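Local atomic coordinates of insulinase family protease (Yersinia pestis, PDB entry 3GO9), a protein that is a predicted protease of the insulinase (M16) family, whose active members are zinc metallopeptidases, though its own activity is not established. Residues M284-S287 / R288-S292; D366-M369 / T370-D374; L391-Q394 / R395-Q399; P408-Y411 / Q412-Q416; S420-T423 / L424-N428. All coordinates share one frame; numbering follows the deposited sequence.

Four of the five contacts form one helical cluster: interactions 1, 2 and 4 lie on helices 283-309, 362-377 and 408-421, and interaction 5 is the turn joining helix 408-421 to helix 424-435. Interactions 1 and 4 have centres about 13 Å apart and meet at Trp290, whose CG lies 3.3 Å from Arg415 NH1. Interaction 5 lies about 12 Å, centre to centre, from both interactions 1 and 2. Interaction 3, on helix 388-401, stands apart, its centre about 19 Å from that of interaction 4. Glu409 in interaction 4 binds a zinc ion distinct from the one at His72, Asp158 and Ile160; no catalytic role is established for it.

Interaction 1 of 5, residues M284-S287 / R288-S292; sequences MALS and RYWRS
Leu286 lies over one face of the Trp290 indole, one helical turn further along, and this is the main side-chain contact between 284-287 and 288-292. The evidence for a CH-pi arrangement is direct: Leu286 CG is 3.8 Å from the centroid of the six-membered ring and only 2° off the ring normal. Its two methyls spread over the same face, CD1 3.6 Å from Trp290 CE2 and CD2 3.6 Å from Trp290 CH2. The leucine brings them there with CG anti to the backbone N (chi1 -179°), while the indole leans back along the helix to meet it. Arg415 reaches the opposite face of the indole in a cation-pi contact, which leaves the ring sandwiched between an aliphatic group and a guanidinium. Round the helix, Arg288 also folds back, its chain bent at chi3 (-57°). One face of its guanidinium covers Ala285, whose CA lies 3.5 Å above the plane, toward the rim; Arg288 NH2 is 3.6 Å from Ala285 CB. Beneath these groups the backbone bonds run from each N to the O four residues earlier, as in Trp290 N to Leu286 O at 2.9 Å. The arrangement is an i to i+4 leucine-tryptophan pair on an alpha-helix, in the part of the chain related to the M16 inactive domain, its aromatic side turned to helix 408-421.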
# COMPACT_ATOMS: atom_id res chain seq x y z
N MSE A 284 -12.00 -5.41 -19.88
CA MSE A 284 -11.72 -6.84 -20.02
C MSE A 284 -10.70 -7.27 -18.98
O MSE A 284 -10.86 -8.34 -18.34
CB MSE A 284 -11.23 -7.15 -21.45
CG MSE A 284 -12.25 -6.75 -22.51
SE MSE A 284 -12.21 -4.83 -23.08
CE MSE A 284 -10.55 -4.89 -24.15
N ALA A 285 -9.67 -6.44 -18.80
CA ALA A 285 -8.64 -6.66 -17.79
C ALA A 285 -9.27 -6.59 -16.43
O ALA A 285 -8.89 -7.31 -15.50
CB ALA A 285 -7.53 -5.64 -17.87
N LEU A 286 -10.23 -5.67 -16.27
CA LEU A 286 -10.90 -5.55 -14.98
C LEU A 286 -11.63 -6.86 -14.62
O LEU A 286 -11.54 -7.36 -13.48
CB LEU A 286 -11.89 -4.36 -14.98
CG LEU A 286 -12.63 -4.14 -13.67
CD1 LEU A 286 -11.72 -3.93 -12.41
CD2 LEU A 286 -13.58 -2.92 -13.81
N SER A 287 -12.39 -7.38 -15.58
CA SER A 287 -13.10 -8.62 -15.40
C SER A 287 -12.16 -9.80 -15.08
O SER A 287 -12.46 -10.64 -14.20
CB SER A 287 -13.88 -8.93 -16.67
OG SER A 287 -14.97 -8.03 -16.70
N ARG A 288 -11.05 -9.86 -15.79
CA ARG A 288 -10.05 -10.93 -15.52
C ARG A 288 -9.50 -10.81 -14.11
O ARG A 288 -9.34 -11.82 -13.40
CB ARG A 288 -8.91 -10.92 -16.53
CG ARG A 288 -9.31 -11.21 -17.95
CD ARG A 288 -8.10 -11.47 -18.86
NE ARG A 288 -7.13 -10.37 -18.89
CZ ARG A 288 -7.12 -9.35 -19.76
NH1 ARG A 288 -8.06 -9.24 -20.69
NH2 ARG A 288 -6.15 -8.42 -19.69
N TYR A 289 -9.21 -9.59 -13.66
CA TYR A 289 -8.73 -9.32 -12.29
C TYR A 289 -9.79 -9.77 -11.29
O TYR A 289 -9.48 -10.48 -10.31
CB TYR A 289 -8.34 -7.83 -12.06
CG TYR A 289 -8.14 -7.50 -10.61
CD1 TYR A 289 -7.03 -7.97 -9.92
CD2 TYR A 289 -9.12 -6.83 -9.87
CE1 TYR A 289 -6.85 -7.75 -8.62
CE2 TYR A 289 -8.92 -6.56 -8.55
CZ TYR A 289 -7.79 -7.04 -7.90
OH TYR A 289 -7.65 -6.79 -6.54
N TRP A 290 -11.04 -9.41 -11.54
CA TRP A 290 -12.07 -9.72 -10.57
C TRP A 290 -12.28 -11.23 -10.45
O TRP A 290 -12.57 -11.74 -9.35
CB TRP A 290 -13.39 -9.04 -10.89
CG TRP A 290 -13.48 -7.58 -10.46
CD1 TRP A 290 -12.77 -6.97 -9.45
CD2 TRP A 290 -14.40 -6.59 -10.95
NE1 TRP A 290 -13.21 -5.66 -9.29
CE2 TRP A 290 -14.20 -5.42 -10.20
CE3 TRP A 290 -15.36 -6.59 -11.93
CZ2 TRP A 290 -14.97 -4.24 -10.45
CZ3 TRP A 290 -16.10 -5.45 -12.17
CH2 TRP A 290 -15.90 -4.30 -11.45
N ARG A 291 -12.14 -11.96 -11.56
CA ARG A 291 -12.29 -13.42 -11.55
C ARG A 291 -11.17 -14.02 -10.71
O ARG A 291 -11.41 -14.95 -9.88
CB ARG A 291 -12.25 -14.03 -12.93
CG ARG A 291 -12.67 -15.50 -12.90
CD ARG A 291 -12.67 -16.16 -14.24
NE ARG A 291 -13.75 -15.65 -15.09
CZ ARG A 291 -13.99 -16.08 -16.34
NH1 ARG A 291 -13.24 -17.03 -16.90
NH2 ARG A 291 -14.98 -15.55 -17.04
N SER A 292 -9.97 -13.50 -10.90
CA SER A 292 -8.79 -14.00 -10.18
C SER A 292 -8.91 -13.70 -8.69
O SER A 292 -8.71 -14.60 -7.84
CB SER A 292 -7.55 -13.37 -10.74
OG SER A 292 -7.31 -13.92 -12.01

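Interaction 2 of 5, residues D366-M369 / T370-D374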
# COMPACT_ATOMS: atom_id res chain seq x y z
N ASP A 366 -23.21 -20.69 -4.98
CA ASP A 366 -24.41 -19.89 -4.82
C ASP A 366 -24.39 -19.07 -3.52
O ASP A 366 -24.80 -17.91 -3.53
CB ASP A 366 -25.65 -20.82 -4.86
CG ASP A 366 -25.88 -21.46 -6.24
OD1 ASP A 366 -25.20 -21.12 -7.22
OD2 ASP A 366 -26.75 -22.33 -6.37
N ALA A 367 -23.87 -19.66 -2.43
CA ALA A 367 -23.67 -18.96 -1.16
C ALA A 367 -22.72 -17.76 -1.31
O ALA A 367 -23.02 -16.62 -0.85
CB ALA A 367 -23.10 -19.94 -0.07
N LEU A 368 -21.60 -18.03 -1.97
CA LEU A 368 -20.60 -17.01 -2.24
C LEU A 368 -21.21 -15.87 -3.04
O LEU A 368 -21.03 -14.68 -2.67
CB LEU A 368 -19.40 -17.63 -2.96
CG LEU A 368 -18.23 -16.68 -3.29
CD1 LEU A 368 -17.57 -16.10 -2.05
CD2 LEU A 368 -17.22 -17.40 -4.16
N MSE A 369 -21.94 -16.20 -4.11
CA MSE A 369 -22.45 -15.15 -4.97
C MSE A 369 -23.56 -14.34 -4.29
O MSE A 369 -23.63 -13.14 -4.49
CB MSE A 369 -22.85 -15.75 -6.33
CG MSE A 369 -21.70 -16.59 -6.94
SE MSE A 369 -20.09 -15.50 -7.19
CE MSE A 369 -21.02 -14.73 -8.72
N THR A 370 -24.39 -14.97 -3.46
CA THR A 370 -25.36 -14.20 -2.64
C THR A 370 -24.62 -13.16 -1.76
O THR A 370 -25.03 -11.99 -1.63
CB THR A 370 -26.23 -15.18 -1.79
OG1 THR A 370 -27.00 -15.99 -2.67
CG2 THR A 370 -27.18 -14.45 -0.85
N GLN A 371 -23.51 -13.61 -1.18
CA GLN A 371 -22.70 -12.78 -0.31
C GLN A 371 -22.07 -11.63 -1.10
O GLN A 371 -22.07 -10.47 -0.68
CB GLN A 371 -21.65 -13.65 0.38
CG GLN A 371 -20.48 -12.94 1.11
CD GLN A 371 -19.45 -13.94 1.70
OE1 GLN A 371 -18.22 -13.73 1.62
NE2 GLN A 371 -19.96 -15.04 2.29
N LYS A 372 -21.55 -11.93 -2.28
CA LYS A 372 -20.88 -10.84 -3.04
C LYS A 372 -21.91 -9.85 -3.57
O LYS A 372 -21.67 -8.65 -3.65
CB LYS A 372 -20.05 -11.44 -4.20
CG LYS A 372 -18.89 -12.37 -3.79
CD LYS A 372 -17.98 -11.87 -2.67
CE LYS A 372 -17.23 -10.64 -3.03
NZ LYS A 372 -16.37 -10.23 -1.89
N ASN A 373 -23.08 -10.36 -3.92
CA ASN A 373 -24.18 -9.50 -4.36
C ASN A 373 -24.68 -8.62 -3.21
O ASN A 373 -25.00 -7.43 -3.40
CB ASN A 373 -25.34 -10.33 -4.97
CG ASN A 373 -25.16 -10.54 -6.50
OD1 ASN A 373 -25.02 -9.57 -7.27
ND2 ASN A 373 -25.17 -11.80 -6.94
N ASP A 374 -24.69 -9.19 -2.00
CA ASP A 374 -25.04 -8.40 -0.81
C ASP A 374 -24.07 -7.24 -0.60
O ASP A 374 -24.47 -6.09 -0.44
CB ASP A 374 -25.05 -9.29 0.44
CG ASP A 374 -25.57 -8.53 1.67
OD1 ASP A 374 -26.71 -8.03 1.61
OD2 ASP A 374 -24.83 -8.44 2.67
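Regular alpha-helical i+4 to i bonds tie 370-374 to 366-369, from Thr370 N to Asp366 O through Asn373 N to Met369 O, the shortest being Lys372 N to Leu368 O at 2.8 Å. Two of these carbonyls have a further, side-chain donor. Thr370 OG1 donates to Asp366 O at 3.0 Å, and the backbone N of the same threonine bonds that oxygen from the other face of the carbonyl plane. The hydroxyl gets there because OG1 lies beside its own backbone N (chi1 -64°), and two bonds thus grip Asp366 O. Asn373 offers a looser version: its ND2 makes a weak bond of 3.2 Å to Met369 O, with an N-H...O angle of only 125°, while its OD1 accepts from Gln416 NE2. Lys372 begins by folding over the preceding turn, CG standing 3.3 Å from Leu368 O, before its chain, bent at chi2 and chi3, carries the ammonium to Glu297 in a salt bridge and to Gln375 in a hydrogen bond. The apolar side chains meet two helices. Met369, a selenomethionine, touches Leu419 of helix 408-421 and Leu294 of helix 283-309, and Leu368 rests on Ala298 of the latter, placing this part of helix 362-377 against both neighbouring helices.

Interaction 3 of 5, residues L391-Q394 / R395-Q399; sequences LMSQ and RLRSQ
Met392 and Leu396, one turn apart on the same side of the helix, supply the apolar contact between 391-394 and 395-399. The selenium of Met392, a selenomethionine, lies 4.3 Å from Leu396 CD2, a loose van der Waals approach. Leu396 CG is closer to the backbone, 3.6 Å from Met392 O, and the same oxygen accepts from Leu396 N at 3.0 Å, nearly along the C=O axis. On another side Arg397 turns back over 391-394, its chain bent at chi3. Ser393 O lies 4.0 Å above one face of its guanidinium, displaced toward the rim, and Arg397 NH2 is 4.2 Å from Gln394 CG. The Gln394 amide is turned 62° from the guanidinium plane, too steep for a stack. Further out, several groups have polar partners that fix them. Ser393 OG, held between its backbone N and carbonyl carbon (chi1 57°), bonds to Asp389 O and Ile390 O of the preceding turn; Asp389 is itself a zinc ligand. Ser398 OG bonds to Val403 O, beyond the end of the helix, while Arg395 extends away from the contact to form a salt bridge with Asp405, a hydrogen bond with Gln38 and a cation-pi contact with Trp26. The apolar side of helix 388-401 faces a beta-sheet: Met392 and Leu396 both touch Tyr215 of strand 212-218 and Arg53 of strand 50-56, and Leu391 packs on Val217.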
# COMPACT_ATOMS: atom_id res chain seq x y z
N LEU A 391 -10.64 6.97 2.81
CA LEU A 391 -10.72 7.47 1.45
C LEU A 391 -9.31 7.84 0.95
O LEU A 391 -8.96 7.59 -0.21
CB LEU A 391 -11.66 8.68 1.36
CG LEU A 391 -13.11 8.45 1.71
CD1 LEU A 391 -13.93 9.79 1.73
CD2 LEU A 391 -13.77 7.42 0.78
N MSE A 392 -8.55 8.51 1.82
CA MSE A 392 -7.20 8.95 1.45
C MSE A 392 -6.29 7.77 1.21
O MSE A 392 -5.58 7.75 0.18
CB MSE A 392 -6.60 9.90 2.48
CG MSE A 392 -5.19 10.28 2.16
SE MSE A 392 -5.11 11.40 0.52
CE MSE A 392 -5.60 13.07 1.35
N SER A 393 -6.24 6.80 2.14
CA SER A 393 -5.31 5.69 1.97
C SER A 393 -5.66 4.86 0.75
O SER A 393 -4.78 4.34 0.08
CB SER A 393 -5.17 4.86 3.24
OG SER A 393 -6.41 4.39 3.65
N GLN A 394 -6.95 4.73 0.46
CA GLN A 394 -7.38 4.02 -0.74
C GLN A 394 -6.87 4.70 -2.00
O GLN A 394 -6.37 4.04 -2.91
CB GLN A 394 -8.90 3.88 -0.79
CG GLN A 394 -9.44 2.87 0.20
CD GLN A 394 -10.92 2.59 0.09
OE1 GLN A 394 -11.63 3.12 -0.78
NE2 GLN A 394 -11.43 1.78 1.05
N ARG A 395 -6.98 6.05 -2.04
CA ARG A 395 -6.49 6.78 -3.19
C ARG A 395 -4.98 6.63 -3.36
O ARG A 395 -4.53 6.39 -4.47
CB ARG A 395 -6.84 8.27 -3.09
CG ARG A 395 -6.44 9.05 -4.34
CD ARG A 395 -7.17 8.68 -5.56
NE ARG A 395 -6.94 9.66 -6.62
CZ ARG A 395 -7.59 9.64 -7.80
NH1 ARG A 395 -8.54 8.72 -8.06
NH2 ARG A 395 -7.31 10.57 -8.72
N LEU A 396 -4.21 6.77 -2.27
CA LEU A 396 -2.74 6.63 -2.37
C LEU A 396 -2.40 5.20 -2.82
O LEU A 396 -1.49 4.99 -3.63
CB LEU A 396 -2.06 6.93 -1.05
CG LEU A 396 -2.12 8.37 -0.56
CD1 LEU A 396 -1.09 8.64 0.52
CD2 LEU A 396 -2.00 9.41 -1.69
N ARG A 397 -3.14 4.23 -2.33
CA ARG A 397 -2.87 2.84 -2.75
C ARG A 397 -3.13 2.67 -4.23
O ARG A 397 -2.32 2.11 -4.98
CB ARG A 397 -3.65 1.86 -1.95
CG ARG A 397 -3.26 0.39 -2.29
CD ARG A 397 -3.89 -0.63 -1.31
NE ARG A 397 -4.10 -0.04 0.02
CZ ARG A 397 -5.29 0.23 0.59
NH1 ARG A 397 -5.30 0.78 1.81
NH2 ARG A 397 -6.45 -0.04 -0.00
N SER A 398 -4.23 3.26 -4.69
CA SER A 398 -4.54 3.24 -6.10
C SER A 398 -3.45 3.88 -6.94
O SER A 398 -3.06 3.36 -8.00
CB SER A 398 -5.87 3.95 -6.33
OG SER A 398 -6.23 3.95 -7.69
N GLN A 399 -2.96 5.02 -6.48
CA GLN A 399 -2.04 5.82 -7.23
C GLN A 399 -0.65 5.13 -7.21
O GLN A 399 0.03 5.02 -8.25
CB GLN A 399 -1.92 7.20 -6.59
CG GLN A 399 -3.19 8.07 -6.74
CD GLN A 399 -3.15 8.94 -7.96
OE1 GLN A 399 -3.94 8.73 -8.91
NE2 GLN A 399 -2.25 9.88 -7.98

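Interaction 4 of 5, residues P408-Y411 / Q412-Q416. With ZN (zinc ion), chain F.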
# COMPACT_ATOMS: atom_id res chain seq x y z
N PRO A 408 -17.96 5.54 -9.25
CA PRO A 408 -18.65 4.49 -8.50
C PRO A 408 -19.89 3.96 -9.21
O PRO A 408 -20.19 2.77 -9.07
CB PRO A 408 -18.98 5.18 -7.15
CG PRO A 408 -18.78 6.66 -7.40
CD PRO A 408 -17.73 6.77 -8.48
N GLU A 409 -20.58 4.78 -10.01
CA GLU A 409 -21.70 4.24 -10.76
C GLU A 409 -21.22 3.25 -11.81
O GLU A 409 -21.92 2.25 -12.06
CB GLU A 409 -22.55 5.31 -11.41
CG GLU A 409 -23.31 6.14 -10.42
CD GLU A 409 -23.93 7.32 -11.09
OE1 GLU A 409 -23.15 8.19 -11.55
OE2 GLU A 409 -25.14 7.34 -11.21
N GLN A 410 -20.06 3.51 -12.40
CA GLN A 410 -19.54 2.54 -13.39
C GLN A 410 -19.12 1.26 -12.69
O GLN A 410 -19.43 0.17 -13.17
CB GLN A 410 -18.37 3.10 -14.17
CG GLN A 410 -17.97 2.16 -15.34
CD GLN A 410 -16.82 2.70 -16.13
OE1 GLN A 410 -15.82 3.07 -15.54
NE2 GLN A 410 -16.97 2.78 -17.50
N TYR A 411 -18.52 1.40 -11.51
CA TYR A 411 -18.13 0.27 -10.74
C TYR A 411 -19.36 -0.57 -10.48
O TYR A 411 -19.37 -1.77 -10.68
CB TYR A 411 -17.48 0.70 -9.43
CG TYR A 411 -17.13 -0.46 -8.53
CD1 TYR A 411 -15.86 -0.95 -8.46
CD2 TYR A 411 -18.12 -1.06 -7.75
CE1 TYR A 411 -15.56 -2.04 -7.61
CE2 TYR A 411 -17.83 -2.13 -6.93
CZ TYR A 411 -16.57 -2.62 -6.88
OH TYR A 411 -16.33 -3.70 -6.04
N GLN A 412 -20.44 0.06 -10.02
CA GLN A 412 -21.62 -0.71 -9.65
C GLN A 412 -22.16 -1.52 -10.84
O GLN A 412 -22.51 -2.71 -10.72
CB GLN A 412 -22.65 0.28 -9.13
CG GLN A 412 -23.90 -0.33 -8.64
CD GLN A 412 -24.85 0.77 -8.12
OE1 GLN A 412 -25.47 0.63 -7.07
NE2 GLN A 412 -24.92 1.88 -8.85
N LYS A 413 -22.22 -0.90 -12.01
CA LYS A 413 -22.69 -1.51 -13.19
C LYS A 413 -21.76 -2.66 -13.65
O LYS A 413 -22.20 -3.78 -13.94
CB LYS A 413 -22.84 -0.48 -14.30
CG LYS A 413 -23.28 -1.01 -15.62
CD LYS A 413 -23.26 0.05 -16.67
CE LYS A 413 -21.88 0.45 -17.09
NZ LYS A 413 -21.94 1.70 -17.91
N LEU A 414 -20.47 -2.36 -13.76
CA LEU A 414 -19.53 -3.39 -14.20
C LEU A 414 -19.44 -4.57 -13.23
O LEU A 414 -19.38 -5.73 -13.65
CB LEU A 414 -18.17 -2.77 -14.48
CG LEU A 414 -18.12 -1.79 -15.66
CD1 LEU A 414 -16.64 -1.22 -15.84
CD2 LEU A 414 -18.52 -2.39 -16.98
N ARG A 415 -19.45 -4.29 -11.92
CA ARG A 415 -19.36 -5.33 -10.89
C ARG A 415 -20.64 -6.18 -10.91
O ARG A 415 -20.57 -7.42 -10.82
CB ARG A 415 -19.19 -4.70 -9.50
CG ARG A 415 -19.02 -5.74 -8.35
CD ARG A 415 -17.73 -6.39 -8.40
NE ARG A 415 -17.60 -7.30 -7.28
CZ ARG A 415 -16.57 -8.11 -7.08
NH1 ARG A 415 -15.55 -8.18 -7.92
NH2 ARG A 415 -16.57 -8.87 -6.00
N GLN A 416 -21.80 -5.53 -11.03
CA GLN A 416 -23.05 -6.31 -11.18
C GLN A 416 -22.97 -7.24 -12.39
O GLN A 416 -23.41 -8.39 -12.34
CB GLN A 416 -24.32 -5.45 -11.31
CG GLN A 416 -25.62 -6.26 -11.19
CD GLN A 416 -25.71 -7.05 -9.84
OE1 GLN A 416 -25.96 -6.45 -8.79
NE2 GLN A 416 -25.45 -8.35 -9.88
ZN ZN F . -24.58 9.66 -12.17
O HOH W 1 -24.77 2.03 -12.01
O HOH W 2 -24.51 10.17 -10.42
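Tyr411 and Arg415, four residues apart, run side by side and point the same way, their ring and guanidinium planes 21° apart. The touching is done by aliphatic arginine carbons: CB lies 3.9 Å from Tyr411 CE2, and CD is 3.8 Å from Tyr411 OH. Both start with CG anti to the backbone N, and the bend of Arg415 at chi2 (72°) brings its chain alongside the ring. Gln410 and Leu414 also lie side by side, the aliphatic CG of Gln410 3.7 Å from Leu414 CD1; the Gln410 amide goes on to bond Gln21 and Ala19. Backbone bonds follow the alpha-helical pattern, the straightest being Leu414 N to Gln410 O at 175°. A water-mediated link is added where one water donates to Glu409 O at 2.9 Å and accepts from Gln412 NE2 at 3.2 Å. Metal binding belongs to Glu409, whose extended chain carries its carboxylate to a zinc ion, OE1 at 2.1 Å and OE2 at 2.6 Å; a water also lies on the zinc. The unequal distances mark an asymmetric bidentate carboxylate with one dominant oxygen, and zinc so close would be expected to keep that carboxylate ionised.

Interaction 5 of 5, residues S420-T423 / L424-N428; sequences SGLT and LAELN
The Glu426 carboxylate has Thr423 on one face: both the backbone N and OG1 of the threonine lie on the same side of its plane. Thr423 N donates to Glu426 OE1 at 3.0 Å, arriving 40° out of the carboxylate plane, and Thr423 OG1 is 3.4 Å from Glu426 CD. Leu422 CA also comes near OE1, at 3.4 Å. In return Thr423 OG1 accepts from Glu426 N at 3.1 Å, which makes the two residues a reciprocal capping box at the start of helix 424-435. The hydroxyl can serve the helix because it sits between the backbone N and the carbonyl carbon (chi1 67°), while CG2 is turned anti to the carbonyl carbon. The first i+4 bond of the new helix, Leu427 N to Thr423 O, is 3.0 Å long with an N-H...O angle of 173°. Outside the box Leu422 CD2 approaches Leu427 CD1 to 4.3 Å, the residue before the N-cap meeting the one four after it, as in a hydrophobic staple. Glu426 OE2 has a long, weak ion pair with Arg291. The turn follows helix 408-421 and sets its leucines on two other helices: Leu422 lies on Met369 of helix 362-377 and Leu294 of helix 283-309, Leu424 touches Phe365 of the former, and Leu427 reaches Ala295 of the latter.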
# COMPACT_ATOMS: atom_id res chain seq x y z
N SER A 420 -23.23 -11.28 -12.14
CA SER A 420 -24.37 -11.97 -12.74
C SER A 420 -23.94 -12.92 -13.83
O SER A 420 -24.68 -13.89 -14.14
CB SER A 420 -25.39 -10.97 -13.29
OG SER A 420 -25.93 -10.28 -12.17
N GLY A 421 -22.79 -12.63 -14.45
CA GLY A 421 -22.27 -13.40 -15.56
C GLY A 421 -21.42 -14.61 -15.15
O GLY A 421 -21.30 -15.56 -15.90
N LEU A 422 -20.83 -14.56 -13.97
CA LEU A 422 -19.91 -15.58 -13.55
C LEU A 422 -20.59 -16.94 -13.32
O LEU A 422 -21.62 -17.01 -12.66
CB LEU A 422 -19.25 -15.17 -12.26
CG LEU A 422 -18.04 -16.00 -11.83
CD1 LEU A 422 -16.92 -15.91 -12.83
CD2 LEU A 422 -17.57 -15.54 -10.45
N THR A 423 -20.01 -17.99 -13.87
CA THR A 423 -20.49 -19.36 -13.65
C THR A 423 -19.59 -20.17 -12.71
O THR A 423 -18.42 -19.85 -12.51
CB THR A 423 -20.62 -20.13 -14.96
OG1 THR A 423 -19.32 -20.35 -15.53
CG2 THR A 423 -21.49 -19.30 -15.95
N LEU A 424 -20.16 -21.24 -12.15
CA LEU A 424 -19.34 -22.18 -11.37
C LEU A 424 -18.15 -22.65 -12.15
O LEU A 424 -17.06 -22.73 -11.63
CB LEU A 424 -20.16 -23.43 -11.04
CG LEU A 424 -19.48 -24.46 -10.15
CD1 LEU A 424 -19.06 -23.94 -8.79
CD2 LEU A 424 -20.49 -25.63 -10.01
N ALA A 425 -18.37 -23.05 -13.40
CA ALA A 425 -17.31 -23.57 -14.23
C ALA A 425 -16.16 -22.59 -14.37
O ALA A 425 -14.99 -22.99 -14.39
CB ALA A 425 -17.84 -23.91 -15.57
N GLU A 426 -16.50 -21.32 -14.53
CA GLU A 426 -15.51 -20.26 -14.72
C GLU A 426 -14.74 -20.06 -13.45
O GLU A 426 -13.47 -20.01 -13.47
CB GLU A 426 -16.17 -18.96 -15.16
CG GLU A 426 -16.71 -18.98 -16.56
CD GLU A 426 -17.59 -17.77 -16.94
OE1 GLU A 426 -18.18 -17.09 -16.07
OE2 GLU A 426 -17.73 -17.54 -18.15
N LEU A 427 -15.46 -19.94 -12.33
CA LEU A 427 -14.74 -19.73 -11.05
C LEU A 427 -13.88 -20.98 -10.74
O LEU A 427 -12.76 -20.86 -10.30
CB LEU A 427 -15.70 -19.44 -9.90
CG LEU A 427 -14.99 -18.92 -8.62
CD1 LEU A 427 -14.19 -17.66 -8.88
CD2 LEU A 427 -15.92 -18.62 -7.47
N ASN A 428 -14.42 -22.18 -10.94
CA ASN A 428 -13.61 -23.39 -10.68
C ASN A 428 -12.39 -23.54 -11.58
O ASN A 428 -11.33 -24.03 -11.16
CB ASN A 428 -14.52 -24.64 -10.74
CG ASN A 428 -15.33 -24.81 -9.49
OD1 ASN A 428 -15.10 -24.11 -8.52
ND2 ASN A 428 -16.31 -25.74 -9.51